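Local coordinates for protein contact-dependent inhibitor A (Enterobacter cloacae subsp. cloacae, PDB 4NTQ) that delivers a toxic RNase, which acts on ribosomal RNA, into target bacteria, and is seen here in complex with its immunity protein, at residues K163-A168 with N211-F216; M215-S218 with R222-T225. All blocks are in the same frame, centred on the assembly; numbering follows the deposited sequence.

Interaction 1 of 2, residues K163-A168 with N211-F216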
ATOM      1  N   LYS A 163       6.312  15.612 -11.453  1.00 92.77           N
ATOM      2  CA  LYS A 163       7.583  16.278 -11.164  1.00 88.88           C
ATOM      3  C   LYS A 163       7.379  17.485 -10.255  1.00 83.61           C
ATOM      4  O   LYS A 163       8.293  17.926  -9.554  1.00 75.93           O
ATOM      5  CB  LYS A 163       8.265  16.702 -12.458  1.00 89.39           C
ATOM      6  N   GLU A 164       6.169  18.023 -10.281  1.00 80.67           N
ATOM      7  CA  GLU A 164       5.820  19.129  -9.416  1.00 76.95           C
ATOM      8  C   GLU A 164       5.639  18.604  -8.004  1.00 75.05           C
ATOM      9  O   GLU A 164       5.758  19.355  -7.035  1.00 72.67           O
ATOM     10  CB  GLU A 164       4.550  19.813  -9.924  1.00 84.33           C
ATOM     11  CG  GLU A 164       4.783  20.634 -11.197  1.00 95.52           C
ATOM     12  CD  GLU A 164       3.592  20.635 -12.137  1.00 94.45           C
ATOM     13  OE1 GLU A 164       2.610  19.909 -11.866  1.00 90.94           O
ATOM     14  OE2 GLU A 164       3.645  21.362 -13.149  1.00 84.68           O
ATOM     15  N   ALA A 165       5.380  17.302  -7.897  1.00 64.21           N
ATOM     16  CA  ALA A 165       5.157  16.664  -6.606  1.00 63.30           C
ATOM     17  C   ALA A 165       6.385  16.767  -5.708  1.00 70.19           C
ATOM     18  O   ALA A 165       6.256  17.036  -4.510  1.00 74.02           O
ATOM     19  CB  ALA A 165       4.746  15.219  -6.778  1.00 56.86           C
ATOM     20  N   GLN A 166       7.566  16.556  -6.284  1.00 68.40           N
ATOM     21  CA  GLN A 166       8.808  16.667  -5.524  1.00 66.80           C
ATOM     22  C   GLN A 166       8.945  18.043  -4.896  1.00 74.36           C
ATOM     23  O   GLN A 166       9.281  18.167  -3.719  1.00 77.99           O
ATOM     24  CB  GLN A 166      10.019  16.430  -6.412  1.00 69.45           C
ATOM     25  CG  GLN A 166      10.267  15.002  -6.798  1.00 74.58           C
ATOM     26  CD  GLN A 166      11.705  14.788  -7.224  1.00 83.30           C
ATOM     27  OE1 GLN A 166      12.632  15.241  -6.552  1.00 72.39           O
ATOM     28  NE2 GLN A 166      11.899  14.114  -8.353  1.00 87.82           N
ATOM     29  N   GLU A 167       8.697  19.073  -5.698  1.00 78.49           N
ATOM     30  CA  GLU A 167       8.848  20.446  -5.244  1.00 78.50           C
ATOM     31  C   GLU A 167       7.735  20.780  -4.268  1.00 80.41           C
ATOM     32  O   GLU A 167       7.946  21.516  -3.301  1.00 84.48           O
ATOM     33  CB  GLU A 167       8.849  21.413  -6.431  1.00 79.10           C
ATOM     34  CG  GLU A 167      10.048  21.245  -7.343  1.00 88.49           C
ATOM     35  CD  GLU A 167       9.920  22.022  -8.643  1.00 96.59           C
ATOM     36  OE1 GLU A 167       8.780  22.188  -9.130  1.00100.80           O
ATOM     37  OE2 GLU A 167      10.959  22.464  -9.178  1.00 95.91           O
ATOM     38  N   ALA A 168       6.553  20.224  -4.529  1.00 66.14           N
ATOM     39  CA  ALA A 168       5.417  20.373  -3.630  1.00 65.05           C
ATOM     40  C   ALA A 168       5.740  19.783  -2.270  1.00 61.41           C
ATOM     41  O   ALA A 168       5.500  20.409  -1.241  1.00 66.98           O
ATOM     42  CB  ALA A 168       4.195  19.693  -4.210  1.00 60.61           C
ATOM     43  N   ASN A 211      -4.937  17.750  -5.497  1.00 82.57           N
ATOM     44  CA  ASN A 211      -3.533  17.583  -5.143  1.00 71.79           C
ATOM     45  C   ASN A 211      -3.312  17.395  -3.643  1.00 68.86           C
ATOM     46  O   ASN A 211      -2.656  18.212  -2.998  1.00 65.94           O
ATOM     47  CB  ASN A 211      -2.714  18.757  -5.670  1.00 67.88           C
ATOM     48  N   GLY A 212      -3.872  16.316  -3.099  1.00 63.66           N
ATOM     49  CA  GLY A 212      -3.716  15.990  -1.694  1.00 58.36           C
ATOM     50  C   GLY A 212      -2.645  14.944  -1.439  1.00 54.94           C
ATOM     51  O   GLY A 212      -1.944  14.534  -2.358  1.00 41.60           O
ATOM     52  N   TRP A 213      -2.525  14.493  -0.193  1.00 49.22           N
ATOM     53  CA  TRP A 213      -1.463  13.561   0.176  1.00 44.49           C
ATOM     54  C   TRP A 213      -1.959  12.425   1.063  1.00 41.36           C
ATOM     55  O   TRP A 213      -2.915  12.587   1.817  1.00 39.86           O
ATOM     56  CB  TRP A 213      -0.361  14.299   0.939  1.00 45.82           C
ATOM     57  CG  TRP A 213       0.328  15.394   0.178  1.00 50.20           C
ATOM     58  CD1 TRP A 213       0.062  16.731   0.240  1.00 49.05           C
ATOM     59  CD2 TRP A 213       1.421  15.246  -0.739  1.00 49.23           C
ATOM     60  NE1 TRP A 213       0.910  17.421  -0.589  1.00 51.08           N
ATOM     61  CE2 TRP A 213       1.758  16.533  -1.199  1.00 52.38           C
ATOM     62  CE3 TRP A 213       2.148  14.149  -1.214  1.00 44.81           C
ATOM     63  CZ2 TRP A 213       2.789  16.756  -2.116  1.00 54.81           C
ATOM     64  CZ3 TRP A 213       3.164  14.369  -2.121  1.00 49.28           C
ATOM     65  CH2 TRP A 213       3.480  15.664  -2.561  1.00 51.88           C
ATOM     66  N   LYS A 214      -1.305  11.273   0.974  1.00 37.65           N
ATOM     67  CA  LYS A 214      -1.474  10.227   1.978  1.00 35.98           C
ATOM     68  C   LYS A 214      -0.195  10.251   2.794  1.00 40.56           C
ATOM     69  O   LYS A 214       0.884  10.424   2.232  1.00 44.78           O
ATOM     70  CB  LYS A 214      -1.669   8.859   1.321  1.00 37.14           C
ATOM     71  CG  LYS A 214      -2.822   8.824   0.325  1.00 37.63           C
ATOM     72  CD  LYS A 214      -3.992   8.025   0.856  1.00 43.51           C
ATOM     73  CE  LYS A 214      -5.181   8.031  -0.113  1.00 43.70           C
ATOM     74  NZ  LYS A 214      -6.219   9.045   0.259  1.00 43.41           N
HETATM   75  N   MSE A 215      -0.302  10.102   4.112  1.00 40.14           N
HETATM   76  CA  MSE A 215       0.882  10.168   4.963  1.00 32.61           C
HETATM   77  C   MSE A 215       1.095   8.867   5.706  1.00 43.65           C
HETATM   78  O   MSE A 215       0.137   8.227   6.122  1.00 44.42           O
HETATM   79  CB  MSE A 215       0.769  11.323   5.949  1.00 40.74           C
HETATM   80  CG  MSE A 215       1.948  11.463   6.903  1.00 36.49           C
HETATM   81 SE   MSE A 215       1.739  13.015   8.071  1.00 54.09          SE
HETATM   82  CE  MSE A 215       1.330  14.337   6.686  1.00 53.35           C
ATOM     83  N   PHE A 216       2.353   8.471   5.866  1.00 35.45           N
ATOM     84  CA  PHE A 216       2.684   7.280   6.634  1.00 36.05           C
ATOM     85  C   PHE A 216       3.675   7.629   7.742  1.00 39.85           C
ATOM     86  O   PHE A 216       4.566   8.458   7.550  1.00 36.87           O
ATOM     87  CB  PHE A 216       3.265   6.198   5.727  1.00 34.69           C
ATOM     88  CG  PHE A 216       2.352   5.789   4.607  1.00 29.82           C
ATOM     89  CD1 PHE A 216       1.574   4.651   4.710  1.00 35.52           C
ATOM     90  CD2 PHE A 216       2.266   6.548   3.453  1.00 32.80           C
ATOM     91  CE1 PHE A 216       0.729   4.272   3.678  1.00 30.23           C
ATOM     92  CE2 PHE A 216       1.430   6.170   2.413  1.00 38.87           C
ATOM     93  CZ  PHE A 216       0.663   5.030   2.528  1.00 36.69           C
TER

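Interaction 2 of 2, residues M215-S218 with R222-T225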
HETATM    1  N   MSE A 215      -0.302  10.102   4.112  1.00 40.14           N
HETATM    2  CA  MSE A 215       0.882  10.168   4.963  1.00 32.61           C
HETATM    3  C   MSE A 215       1.095   8.867   5.706  1.00 43.65           C
HETATM    4  O   MSE A 215       0.137   8.227   6.122  1.00 44.42           O
HETATM    5  CB  MSE A 215       0.769  11.323   5.949  1.00 40.74           C
HETATM    6  CG  MSE A 215       1.948  11.463   6.903  1.00 36.49           C
HETATM    7 SE   MSE A 215       1.739  13.015   8.071  1.00 54.09          SE
HETATM    8  CE  MSE A 215       1.330  14.337   6.686  1.00 53.35           C
ATOM      9  N   PHE A 216       2.353   8.471   5.866  1.00 35.45           N
ATOM     10  CA  PHE A 216       2.684   7.280   6.634  1.00 36.05           C
ATOM     11  C   PHE A 216       3.675   7.629   7.742  1.00 39.85           C
ATOM     12  O   PHE A 216       4.566   8.458   7.550  1.00 36.87           O
ATOM     13  CB  PHE A 216       3.265   6.198   5.727  1.00 34.69           C
ATOM     14  CG  PHE A 216       2.352   5.789   4.607  1.00 29.82           C
ATOM     15  CD1 PHE A 216       1.574   4.651   4.710  1.00 35.52           C
ATOM     16  CD2 PHE A 216       2.266   6.548   3.453  1.00 32.80           C
ATOM     17  CE1 PHE A 216       0.729   4.272   3.678  1.00 30.23           C
ATOM     18  CE2 PHE A 216       1.430   6.170   2.413  1.00 38.87           C
ATOM     19  CZ  PHE A 216       0.663   5.030   2.528  1.00 36.69           C
ATOM     20  N   ASN A 217       3.531   7.008   8.905  1.00 42.67           N
ATOM     21  CA  ASN A 217       4.438   7.349  10.000  1.00 48.08           C
ATOM     22  C   ASN A 217       5.820   6.709   9.874  1.00 49.62           C
ATOM     23  O   ASN A 217       6.102   6.027   8.884  1.00 46.84           O
ATOM     24  CB  ASN A 217       3.805   7.099  11.374  1.00 40.41           C
ATOM     25  CG  ASN A 217       3.659   5.633  11.706  1.00 42.55           C
ATOM     26  OD1 ASN A 217       4.102   4.756  10.966  1.00 46.61           O
ATOM     27  ND2 ASN A 217       3.036   5.359  12.843  1.00 45.08           N
ATOM     28  N   SER A 218       6.664   6.916  10.883  1.00 46.74           N
ATOM     29  CA  SER A 218       8.064   6.509  10.823  1.00 44.45           C
ATOM     30  C   SER A 218       8.200   5.008  10.616  1.00 45.36           C
ATOM     31  O   SER A 218       9.242   4.529  10.180  1.00 53.50           O
ATOM     32  CB  SER A 218       8.806   6.934  12.091  1.00 47.88           C
ATOM     33  OG  SER A 218       8.330   6.215  13.212  1.00 48.92           O
ATOM     34  N   ARG A 222      -0.058   4.019   7.874  1.00 38.92           N
ATOM     35  CA  ARG A 222      -0.833   5.141   7.346  1.00 36.44           C
ATOM     36  C   ARG A 222      -1.482   5.910   8.479  1.00 42.19           C
ATOM     37  O   ARG A 222      -2.167   5.326   9.329  1.00 41.40           O
ATOM     38  CB  ARG A 222      -1.914   4.645   6.402  1.00 33.58           C
ATOM     39  CG  ARG A 222      -2.724   5.733   5.708  1.00 35.39           C
ATOM     40  CD  ARG A 222      -3.485   5.126   4.525  1.00 34.72           C
ATOM     41  NE  ARG A 222      -4.584   5.960   4.046  1.00 37.15           N
ATOM     42  CZ  ARG A 222      -5.317   5.680   2.967  1.00 39.16           C
ATOM     43  NH1 ARG A 222      -5.055   4.587   2.250  1.00 29.86           N
ATOM     44  NH2 ARG A 222      -6.311   6.489   2.604  1.00 28.68           N
ATOM     45  N   ILE A 223      -1.264   7.219   8.499  1.00 39.64           N
ATOM     46  CA  ILE A 223      -1.844   8.054   9.547  1.00 38.94           C
ATOM     47  C   ILE A 223      -2.692   9.176   8.974  1.00 36.31           C
ATOM     48  O   ILE A 223      -2.868  10.225   9.607  1.00 36.69           O
ATOM     49  CB  ILE A 223      -0.791   8.611  10.528  1.00 37.81           C
ATOM     50  CG1 ILE A 223       0.334   9.321   9.778  1.00 37.44           C
ATOM     51  CG2 ILE A 223      -0.238   7.498  11.404  1.00 35.89           C
ATOM     52  CD1 ILE A 223       1.307  10.079  10.710  1.00 43.75           C
ATOM     53  N   GLY A 224      -3.205   8.947   7.765  1.00 33.03           N
ATOM     54  CA  GLY A 224      -4.264   9.779   7.224  1.00 43.69           C
ATOM     55  C   GLY A 224      -4.177  10.226   5.773  1.00 44.83           C
ATOM     56  O   GLY A 224      -3.121  10.184   5.134  1.00 42.43           O
ATOM     57  N   THR A 225      -5.321  10.663   5.254  1.00 43.20           N
ATOM     58  CA  THR A 225      -5.371  11.349   3.975  1.00 39.86           C
ATOM     59  C   THR A 225      -5.314  12.835   4.292  1.00 40.73           C
ATOM     60  O   THR A 225      -5.970  13.269   5.223  1.00 45.73           O
ATOM     61  CB  THR A 225      -6.670  11.027   3.237  1.00 35.60           C
ATOM     62  OG1 THR A 225      -6.653   9.655   2.815  1.00 40.70           O
ATOM     63  CG2 THR A 225      -6.821  11.934   2.019  1.00 34.98           C
TER

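Interaction 1 of 2, residues K163-A168 with N211-F216
Trp-213 drives the six-membered ring of its indole edge-on against the short helix 164-170, overlapping Ala-165 and Ala-168, two residues set about one helical turn apart. CZ2 of Trp-213 rests 3.9 Å from CB of Ala-168, a methyl that points toward the strand. The next ring carbon, Trp-213 CH2, reaches the backbone as well, lying 3.7 Å from the carbonyl O of Ala-165, with the CB of Ala-165 more loosely placed at 4.4 Å from the same CH2. Both the oxygen and the Ala-168 methyl lie in the plane of the ring, so the helix meets the rim of the indole. The first torsion of Trp-213 (chi1 -61°) sets CG opposite the carbonyl carbon, and the long indole then spans the gap between helix and sheet. The backbones themselves stay apart: the nearest CA pair, Ala-165 and Asn-211, is separated by 8.9 Å. Ile-200 and Pro-202 of the adjoining strand 199-202, with Leu-172 and Leu-230 from loops, also touch Trp-213 and make it part of the toxin domain's apolar core. Across this helix-on-sheet contact there is no hydrogen bond or salt bridge. It depends on shape and apolar burial, perhaps with slight electrostatic help where the electron-poor ring edge faces the Ala-165 oxygen, and the small alanines let the indole come close to the helix.

Interaction 2 of 2, residues M215-S218 with R222-T225
The antiparallel strands 213-216 and 222-226 meet through a beta bulge, in which Met-215 faces both Ile-223 and Gly-224: its N donates to Gly-224 O at 3.0 Å, and its O accepts from Ile-223 N at 2.9 Å in a nearly straight bond (167°). Gly-224 adopts backbone angles at which a beta carbon would press on the carbonyl oxygen of Ile-223, which accounts for a glycine here. Phe-216 and Arg-222 form the adjoining non-hydrogen-bonded pair, with Phe-216 CD1 3.6 Å from Arg-222 CA. The aromatic ring leans on the root of the arginine, and the guanidinium, at the end of an extended chain, is turned 65° from the ring plane. Its NH2 bonds Thr-225 OG1 at 3.2 Å. Ile-223 bridges two partners: chi1 at 53° tucks CG1 into the space flanked by its own N and C, and this carries CD1 to 3.9 Å from Asn-217 CB and 4.0 Å from SE of Met-215, a selenomethionine. The polar ends are bonded too: Asn-217 OD1 accepts from the N of Lys-219, an Asx turn, and from Lys-221 N. Arg-222 NE donates to Asp-235 O, while NH1 forms a salt bridge with Glu-30 of the CdiI chain, whose Asp-120 takes a hydrogen bond from Asn-217 ND2. Within the sheet this hairpin is flanked by strand 199-202, joined through Phe-216 and Tyr-199, and by strand 232-234, joined through Thr-225.

Read from the N terminus, interaction 1 comes first: residues 163-168 lie on the helix near the start of the modelled chain, and the contact with 211-216 closes a span of 42 residues that holds the first three strands of the sheet. Interaction 2 closes a short hairpin, with three residues between its segments. The two loops neither nest nor cross; they follow one another, overlapping at Met-215 and Phe-216. Their centres lie about 13 Å apart, and Lys-214 NZ, 2.7 Å from Thr-225 OG1, probably adds a hydrogen bond between them. Strand 213-216 thus serves both, packing on the helix through its first residue and pairing with strand 222-226 at its far end, where the hairpin meets the immunity protein.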